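Local coordinates for De Novo Protein OR329 (Artificial gene, PDB 4HXT) that is a computationally designed armadillo-repeat protein with no known natural function, probably made as a building block for self-assembling homo-oligomers and found here as a pair of chains, at residues A30-V41 with N70-A81; G129-L137 with A148-A156. All coordinates share one frame; numbering follows the deposited sequence.

Interaction 1 of 2, residues A30-V41 with N70-A81; sequences ASGPASAIKAIV and NIASGPDEAIKA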
loop_
_atom_site.group_PDB
_atom_site.type_symbol
_atom_site.label_atom_id
_atom_site.label_comp_id
_atom_site.label_asym_id
_atom_site.label_seq_id
_atom_site.Cartn_x
_atom_site.Cartn_y
_atom_site.Cartn_z
ATOM N N ALA A 30 -1.579 0.903 -27.490
ATOM C CA ALA A 30 -1.580 0.893 -26.032
ATOM C C ALA A 30 -1.972 2.245 -25.447
ATOM O O ALA A 30 -2.486 2.312 -24.333
ATOM C CB ALA A 30 -0.208 0.477 -25.510
ATOM N N SER A 31 -1.737 3.319 -26.196
ATOM C CA SER A 31 -2.075 4.662 -25.732
ATOM C C SER A 31 -3.579 4.903 -25.810
ATOM O O SER A 31 -4.054 6.006 -25.545
ATOM C CB SER A 31 -1.340 5.722 -26.561
ATOM O OG SER A 31 -1.786 5.731 -27.905
ATOM N N GLY A 32 -4.321 3.859 -26.167
ATOM C CA GLY A 32 -5.764 3.973 -26.274
ATOM C C GLY A 32 -6.492 3.463 -25.043
ATOM O O GLY A 32 -5.990 3.601 -23.931
ATOM N N PRO A 33 -7.686 2.870 -25.214
ATOM C CA PRO A 33 -8.506 2.330 -24.124
ATOM C C PRO A 33 -7.814 1.211 -23.357
ATOM O O PRO A 33 -6.763 0.720 -23.770
ATOM C CB PRO A 33 -9.751 1.824 -24.847
ATOM C CG PRO A 33 -9.838 2.717 -26.037
ATOM C CD PRO A 33 -8.407 2.776 -26.493
ATOM N N ALA A 34 -8.414 0.808 -22.239
ATOM C CA ALA A 34 -7.869 -0.268 -21.422
ATOM C C ALA A 34 -8.138 -1.585 -22.134
ATOM O O ALA A 34 -7.421 -2.570 -21.945
ATOM C CB ALA A 34 -8.527 -0.271 -20.046
ATOM N N SER A 35 -9.185 -1.592 -22.953
ATOM C CA SER A 35 -9.562 -2.779 -23.709
ATOM C C SER A 35 -8.500 -3.067 -24.763
ATOM O O SER A 35 -8.162 -4.224 -25.014
ATOM C CB SER A 35 -10.924 -2.568 -24.379
ATOM O OG SER A 35 -10.920 -1.398 -25.178
ATOM N N ALA A 36 -7.982 -2.009 -25.378
ATOM C CA ALA A 36 -6.946 -2.148 -26.396
ATOM C C ALA A 36 -5.691 -2.727 -25.739
ATOM O O ALA A 36 -5.007 -3.579 -26.313
ATOM C CB ALA A 36 -6.638 -0.795 -27.019
ATOM N N ILE A 37 -5.402 -2.263 -24.528
ATOM C CA ILE A 37 -4.240 -2.741 -23.792
ATOM C C ILE A 37 -4.416 -4.212 -23.438
ATOM O O ILE A 37 -3.478 -4.999 -23.568
ATOM C CB ILE A 37 -4.013 -1.915 -22.504
ATOM C CG1 ILE A 37 -3.647 -0.475 -22.879
ATOM C CG2 ILE A 37 -2.922 -2.547 -21.664
ATOM C CD1 ILE A 37 -3.208 0.395 -21.707
ATOM N N LYS A 38 -5.617 -4.586 -23.005
ATOM C CA LYS A 38 -5.883 -5.975 -22.652
ATOM C C LYS A 38 -5.726 -6.879 -23.869
ATOM O O LYS A 38 -5.341 -8.040 -23.743
ATOM C CB LYS A 38 -7.290 -6.131 -22.064
ATOM C CG LYS A 38 -7.719 -7.584 -21.903
ATOM C CD LYS A 38 -8.830 -7.753 -20.879
ATOM C CE LYS A 38 -8.290 -8.313 -19.567
ATOM N NZ LYS A 38 -7.730 -9.690 -19.725
ATOM N N ALA A 39 -6.018 -6.343 -25.048
ATOM C CA ALA A 39 -5.885 -7.115 -26.276
ATOM C C ALA A 39 -4.420 -7.496 -26.484
ATOM O O ALA A 39 -4.099 -8.637 -26.823
ATOM C CB ALA A 39 -6.384 -6.304 -27.454
ATOM N N ILE A 40 -3.529 -6.533 -26.273
ATOM C CA ILE A 40 -2.104 -6.779 -26.438
ATOM C C ILE A 40 -1.627 -7.800 -25.416
ATOM O O ILE A 40 -0.859 -8.713 -25.739
ATOM C CB ILE A 40 -1.293 -5.477 -26.265
ATOM C CG1 ILE A 40 -1.707 -4.459 -27.331
ATOM C CG2 ILE A 40 0.197 -5.777 -26.365
ATOM C CD1 ILE A 40 -1.024 -3.104 -27.191
ATOM N N VAL A 41 -2.094 -7.652 -24.178
ATOM C CA VAL A 41 -1.697 -8.568 -23.118
ATOM C C VAL A 41 -2.155 -9.996 -23.398
ATOM O O VAL A 41 -1.379 -10.944 -23.253
ATOM C CB VAL A 41 -2.259 -8.118 -21.755
ATOM C CG1 VAL A 41 -1.931 -9.154 -20.695
ATOM C CG2 VAL A 41 -1.666 -6.761 -21.369
ATOM N N ASN A 70 3.497 2.433 -22.152
ATOM C CA ASN A 70 2.110 2.763 -22.460
ATOM C C ASN A 70 1.201 1.686 -21.885
ATOM O O ASN A 70 0.115 1.976 -21.385
ATOM C CB ASN A 70 1.911 2.875 -23.970
ATOM C CG ASN A 70 2.472 4.164 -24.530
ATOM O OD1 ASN A 70 3.169 4.901 -23.832
ATOM N ND2 ASN A 70 2.177 4.442 -25.794
ATOM N N ILE A 71 1.658 0.441 -21.963
ATOM C CA ILE A 71 0.909 -0.690 -21.432
ATOM C C ILE A 71 0.813 -0.559 -19.911
ATOM O O ILE A 71 -0.250 -0.769 -19.321
ATOM C CB ILE A 71 1.622 -2.028 -21.787
ATOM C CG1 ILE A 71 1.460 -2.318 -23.284
ATOM C CG2 ILE A 71 1.077 -3.168 -20.939
ATOM C CD1 ILE A 71 2.276 -3.503 -23.782
ATOM N N ALA A 72 1.934 -0.196 -19.289
ATOM C CA ALA A 72 2.002 -0.050 -17.839
ATOM C C ALA A 72 1.119 1.070 -17.295
ATOM O O ALA A 72 0.896 1.156 -16.091
ATOM C CB ALA A 72 3.450 0.166 -17.406
ATOM N N SER A 73 0.621 1.933 -18.174
ATOM C CA SER A 73 -0.244 3.021 -17.731
ATOM C C SER A 73 -1.694 2.540 -17.704
ATOM O O SER A 73 -2.608 3.312 -17.414
ATOM C CB SER A 73 -0.114 4.233 -18.663
ATOM O OG SER A 73 -0.674 3.971 -19.937
ATOM N N GLY A 74 -1.892 1.255 -17.995
ATOM C CA GLY A 74 -3.227 0.687 -18.005
ATOM C C GLY A 74 -3.646 0.025 -16.701
ATOM O O GLY A 74 -3.144 0.377 -15.632
ATOM N N PRO A 75 -4.568 -0.950 -16.761
ATOM C CA PRO A 75 -5.074 -1.678 -15.590
ATOM C C PRO A 75 -3.969 -2.389 -14.819
ATOM O O PRO A 75 -2.901 -2.670 -15.367
ATOM C CB PRO A 75 -6.062 -2.671 -16.199
ATOM C CG PRO A 75 -6.508 -1.991 -17.457
ATOM C CD PRO A 75 -5.218 -1.436 -17.990
ATOM N N ASP A 76 -4.233 -2.694 -13.550
ATOM C CA ASP A 76 -3.248 -3.377 -12.726
ATOM C C ASP A 76 -2.889 -4.731 -13.318
ATOM O O ASP A 76 -1.787 -5.228 -13.116
ATOM C CB ASP A 76 -3.766 -3.554 -11.298
ATOM C CG ASP A 76 -3.884 -2.239 -10.555
ATOM O OD1 ASP A 76 -3.169 -1.285 -10.920
ATOM O OD2 ASP A 76 -4.677 -2.163 -9.596
ATOM N N GLU A 77 -3.822 -5.324 -14.055
ATOM C CA GLU A 77 -3.573 -6.615 -14.678
ATOM C C GLU A 77 -2.499 -6.475 -15.752
ATOM O O GLU A 77 -1.706 -7.390 -15.964
ATOM C CB GLU A 77 -4.861 -7.186 -15.290
ATOM C CG GLU A 77 -6.043 -6.219 -15.344
ATOM C CD GLU A 77 -6.538 -5.810 -13.964
ATOM O OE1 GLU A 77 -6.804 -6.707 -13.135
ATOM O OE2 GLU A 77 -6.666 -4.593 -13.709
ATOM N N ALA A 78 -2.478 -5.328 -16.427
ATOM C CA ALA A 78 -1.482 -5.071 -17.464
ATOM C C ALA A 78 -0.100 -4.953 -16.807
ATOM O O ALA A 78 0.875 -5.522 -17.294
ATOM C CB ALA A 78 -1.815 -3.784 -18.208
ATOM N N ILE A 79 -0.029 -4.218 -15.699
ATOM C CA ILE A 79 1.225 -4.030 -14.967
ATOM C C ILE A 79 1.727 -5.363 -14.425
ATOM O O ILE A 79 2.917 -5.640 -14.446
ATOM C CB ILE A 79 1.054 -3.056 -13.772
ATOM C CG1 ILE A 79 0.688 -1.660 -14.283
ATOM C CG2 ILE A 79 2.328 -3.019 -12.946
ATOM C CD1 ILE A 79 0.393 -0.655 -13.189
ATOM N N LYS A 80 0.806 -6.186 -13.938
ATOM C CA LYS A 80 1.168 -7.473 -13.398
ATOM C C LYS A 80 1.771 -8.363 -14.472
ATOM O O LYS A 80 2.672 -9.147 -14.191
ATOM C CB LYS A 80 -0.052 -8.151 -12.800
ATOM C CG LYS A 80 0.281 -9.432 -12.072
ATOM C CD LYS A 80 -0.949 -10.005 -11.399
ATOM C CE LYS A 80 -0.568 -11.077 -10.425
ATOM N NZ LYS A 80 0.212 -12.129 -11.116
ATOM N N ALA A 81 1.253 -8.249 -15.694
ATOM C CA ALA A 81 1.747 -9.040 -16.815
ATOM C C ALA A 81 3.208 -8.681 -17.069
ATOM O O ALA A 81 4.029 -9.547 -17.367
ATOM C CB ALA A 81 0.897 -8.776 -18.072
#

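Interaction 2 of 2, residues G129-L137 with A148-A156; sequences GVEVLVKLL and AARALANIA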
loop_
_atom_site.group_PDB
_atom_site.type_symbol
_atom_site.label_atom_id
_atom_site.label_comp_id
_atom_site.label_asym_id
_atom_site.label_seq_id
_atom_site.Cartn_x
_atom_site.Cartn_y
_atom_site.Cartn_z
ATOM N N GLY A 129 15.953 -1.062 -8.433
ATOM C CA GLY A 129 15.676 0.089 -9.274
ATOM C C GLY A 129 15.754 1.436 -8.577
ATOM O O GLY A 129 16.027 2.449 -9.220
ATOM N N VAL A 130 15.529 1.461 -7.265
ATOM C CA VAL A 130 15.554 2.716 -6.530
ATOM C C VAL A 130 16.916 3.398 -6.566
ATOM O O VAL A 130 17.009 4.595 -6.839
ATOM C CB VAL A 130 15.130 2.518 -5.060
ATOM C CG1 VAL A 130 15.220 3.846 -4.315
ATOM C CG2 VAL A 130 13.706 1.986 -5.002
ATOM N N GLU A 131 17.970 2.642 -6.277
ATOM C CA GLU A 131 19.314 3.208 -6.298
ATOM C C GLU A 131 19.677 3.724 -7.690
ATOM O O GLU A 131 20.308 4.775 -7.824
ATOM C CB GLU A 131 20.335 2.162 -5.846
ATOM C CG GLU A 131 21.758 2.488 -6.255
ATOM C CD GLU A 131 22.770 1.562 -5.617
ATOM O OE1 GLU A 131 22.494 0.347 -5.539
ATOM O OE2 GLU A 131 23.843 2.052 -5.204
ATOM N N VAL A 132 19.284 2.993 -8.728
ATOM C CA VAL A 132 19.587 3.429 -10.090
ATOM C C VAL A 132 18.814 4.710 -10.404
ATOM O O VAL A 132 19.371 5.664 -10.949
ATOM C CB VAL A 132 19.220 2.344 -11.132
ATOM C CG1 VAL A 132 19.521 2.854 -12.538
ATOM C CG2 VAL A 132 20.014 1.068 -10.857
ATOM N N LEU A 133 17.531 4.731 -10.049
ATOM C CA LEU A 133 16.690 5.905 -10.291
ATOM C C LEU A 133 17.236 7.137 -9.579
ATOM O O LEU A 133 17.176 8.248 -10.109
ATOM C CB LEU A 133 15.254 5.640 -9.832
ATOM C CG LEU A 133 14.474 4.652 -10.702
ATOM C CD1 LEU A 133 13.161 4.295 -10.031
ATOM C CD2 LEU A 133 14.231 5.255 -12.078
ATOM N N VAL A 134 17.761 6.941 -8.374
ATOM C CA VAL A 134 18.324 8.050 -7.617
ATOM C C VAL A 134 19.502 8.617 -8.393
ATOM O O VAL A 134 19.675 9.834 -8.481
ATOM C CB VAL A 134 18.777 7.600 -6.214
ATOM C CG1 VAL A 134 19.669 8.662 -5.581
ATOM C CG2 VAL A 134 17.556 7.364 -5.336
ATOM N N LYS A 135 20.307 7.733 -8.969
ATOM C CA LYS A 135 21.450 8.174 -9.761
ATOM C C LYS A 135 20.979 8.992 -10.967
ATOM O O LYS A 135 21.593 9.998 -11.324
ATOM C CB LYS A 135 22.270 6.968 -10.225
ATOM C CG LYS A 135 23.447 7.323 -11.126
ATOM C CD LYS A 135 24.555 6.279 -11.034
ATOM C CE LYS A 135 25.185 6.267 -9.641
ATOM N NZ LYS A 135 26.337 5.324 -9.533
ATOM N N LEU A 136 19.878 8.575 -11.589
ATOM C CA LEU A 136 19.358 9.300 -12.741
ATOM C C LEU A 136 18.788 10.671 -12.403
ATOM O O LEU A 136 18.569 11.492 -13.294
ATOM C CB LEU A 136 18.307 8.464 -13.473
ATOM C CG LEU A 136 18.884 7.632 -14.626
ATOM C CD1 LEU A 136 19.954 6.702 -14.108
ATOM C CD2 LEU A 136 17.772 6.845 -15.299
ATOM N N LEU A 137 18.544 10.927 -11.121
ATOM C CA LEU A 137 18.025 12.228 -10.715
ATOM C C LEU A 137 19.026 13.322 -11.081
ATOM O O LEU A 137 18.659 14.490 -11.206
ATOM C CB LEU A 137 17.777 12.272 -9.205
ATOM C CG LEU A 137 16.557 11.553 -8.636
ATOM C CD1 LEU A 137 16.529 11.770 -7.131
ATOM C CD2 LEU A 137 15.276 12.085 -9.281
ATOM N N ALA A 148 12.694 10.029 -13.772
ATOM C CA ALA A 148 13.280 9.408 -12.585
ATOM C C ALA A 148 12.604 9.957 -11.331
ATOM O O ALA A 148 12.231 9.201 -10.437
ATOM C CB ALA A 148 14.779 9.680 -12.534
ATOM N N ALA A 149 12.442 11.277 -11.273
ATOM C CA ALA A 149 11.798 11.910 -10.128
ATOM C C ALA A 149 10.340 11.457 -10.018
ATOM O O ALA A 149 9.843 11.198 -8.923
ATOM C CB ALA A 149 11.870 13.428 -10.256
ATOM N N ARG A 150 9.654 11.363 -11.154
ATOM C CA ARG A 150 8.263 10.927 -11.147
ATOM C C ARG A 150 8.178 9.482 -10.662
ATOM O O ARG A 150 7.285 9.133 -9.892
ATOM C CB ARG A 150 7.642 11.045 -12.547
ATOM C CG ARG A 150 6.170 10.621 -12.593
ATOM C CD ARG A 150 5.498 10.961 -13.922
ATOM N NE ARG A 150 5.891 10.075 -15.012
ATOM C CZ ARG A 150 5.224 8.980 -15.366
ATOM N NH1 ARG A 150 4.122 8.628 -14.717
ATOM N NH2 ARG A 150 5.658 8.234 -16.373
ATOM N N ALA A 151 9.113 8.644 -11.103
ATOM C CA ALA A 151 9.118 7.247 -10.687
ATOM C C ALA A 151 9.326 7.157 -9.174
ATOM O O ALA A 151 8.631 6.414 -8.484
ATOM C CB ALA A 151 10.224 6.484 -11.421
ATOM N N LEU A 152 10.288 7.920 -8.664
ATOM C CA LEU A 152 10.576 7.908 -7.237
ATOM C C LEU A 152 9.393 8.420 -6.422
ATOM O O LEU A 152 9.113 7.906 -5.339
ATOM C CB LEU A 152 11.834 8.732 -6.948
ATOM C CG LEU A 152 13.132 8.049 -7.397
ATOM C CD1 LEU A 152 14.301 8.992 -7.187
ATOM C CD2 LEU A 152 13.340 6.757 -6.611
ATOM N N ALA A 153 8.695 9.428 -6.941
ATOM C CA ALA A 153 7.527 9.965 -6.244
ATOM C C ALA A 153 6.456 8.874 -6.129
ATOM O O ALA A 153 5.814 8.723 -5.085
ATOM C CB ALA A 153 6.969 11.178 -6.998
ATOM N N ASN A 154 6.265 8.112 -7.201
ATOM C CA ASN A 154 5.270 7.043 -7.188
ATOM C C ASN A 154 5.704 5.916 -6.269
ATOM O O ASN A 154 4.896 5.358 -5.524
ATOM C CB ASN A 154 5.037 6.511 -8.603
ATOM C CG ASN A 154 4.357 7.530 -9.493
ATOM O OD1 ASN A 154 3.914 8.574 -9.017
ATOM N ND2 ASN A 154 4.263 7.233 -10.787
ATOM N N ILE A 155 6.985 5.576 -6.324
ATOM C CA ILE A 155 7.512 4.526 -5.466
ATOM C C ILE A 155 7.305 4.919 -4.003
ATOM O O ILE A 155 6.945 4.085 -3.176
ATOM C CB ILE A 155 9.016 4.304 -5.745
ATOM C CG1 ILE A 155 9.183 3.625 -7.107
ATOM C CG2 ILE A 155 9.652 3.487 -4.632
ATOM C CD1 ILE A 155 10.617 3.506 -7.568
ATOM N N ALA A 156 7.514 6.197 -3.699
ATOM C CA ALA A 156 7.368 6.705 -2.335
ATOM C C ALA A 156 5.930 6.686 -1.813
ATOM O O ALA A 156 5.694 6.950 -0.636
ATOM C CB ALA A 156 7.934 8.121 -2.241
#

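Interaction 1 of 2, residues A30-V41 with N70-A81
Ile-37 is the main bump of this contact, and its two branches enter different parts of one hollow in residues 70-81. Its CD1 drops onto the turn that follows helix 58-71, 3.7 Å from Gly-74 CA. A CB on Gly-74 would run into that methyl, so the bare backbone there forms part of the hollow. With CG1 beside the backbone N (chi1 -66°), the CG2 branch stands anti to that N and turns instead to Ala-78: Ile-37 CG2 meets Ala-78 CB at 3.8 Å. CG2 of Ile-71 lies on its flank. Around this plug smaller pieces interlock. Ala-30 CB fits between the CB of Asn-70 at 3.6 Å and CG1 of Ile-71, while Ala-34 CB rests on CG of the Pro-75 ring at 3.7 Å. Ile-71 pushes back, its CD1 meeting Ile-40 CG2 at 4.0 Å. Further along, Val-41 CG1 touches Ala-81 CB at 3.9 Å. No hydrogen bond crosses; the amide of Asn-70 binds Ala-27 O through ND2 and Arg-108 through OD1. The turn is tied back to the end of helix 58-71, Ser-73 OG donating to Asn-70 O at 2.6 Å. Helices 34-41 and 76-81 run nearly parallel, 28° apart with axes 10.1 Å distant at closest approach, each entered through a proline N-cap. This near-parallel stacking of equivalent short helices from successive repeats is characteristic of the armadillo solenoid.

Interaction 2 of 2, residues G129-L137 with A148-A156
Leu-133 and Leu-152 carry the apolar packing between helices 129-136 and 142-155. The clearest interlock is a knob into a hole: Leu-133 sits among Ala-148, Ala-151, Leu-152 and Ile-155, its CD1 meeting Ile-155 CD1 at 3.6 Å and Ala-151 CB at 3.9 Å. Its first torsion (chi1 -71°) sets CG opposite the carbonyl carbon and lets CD1 reach this far.

Leucine-to-leucine contact comes next. Leu-152 and Leu-137 extend toward each other tip to tip, with their CD1 atoms 3.6 Å apart, while the other methyl of Leu-152, CD2, lies 3.9 Å from Leu-133 CB. Val-134 meets Leu-152 at about a right angle. With an alanine here instead of Leu-152, a gap would probably open between Leu-133 and Leu-137, and the Leu-137 CD1 methyl would lose its facing partner.

Packing onto small residues and backbone completes the surface. Ala-148 CB nestles 3.7 Å from Leu-133 O and also touches Leu-136 CB, and Leu-137 CD2 lies against Ala-149 N at 3.6 Å.

Polar contacts lie outside this interface: Asn-154 bonds Ala-111 O and Arg-192, linking adjoining repeats. The axes of 129-136 and 148-155 approach to 8.9 Å and run roughly antiparallel, 141° apart. Such an alanine- and leucine-rich antiparallel pair, buried throughout, is characteristic of the second and third helices of an armadillo repeat.

In the fold
From the N terminus, the chain leaves helix 16-30, forms helix 34-42, and passes through helices 45-52 and 58-71 before interaction 1 closes that loop of 28 residues. It brings the end of helix 58-71, the turn after it and helix 76-84 against helix 34-42 and the end of helix 16-30, one repeat earlier. After helices 87-94, 100-113 and 118-126, interaction 2 closes a shorter loop, bringing helix 142-155 back against helix 129-136. The two contacts follow in series, neither nested nor crossing, with centres 23 Å apart and no touch between them. Interaction 1 joins successive repeats near the N-terminal end, whereas interaction 2 holds two helices together nearer the centre of the solenoid.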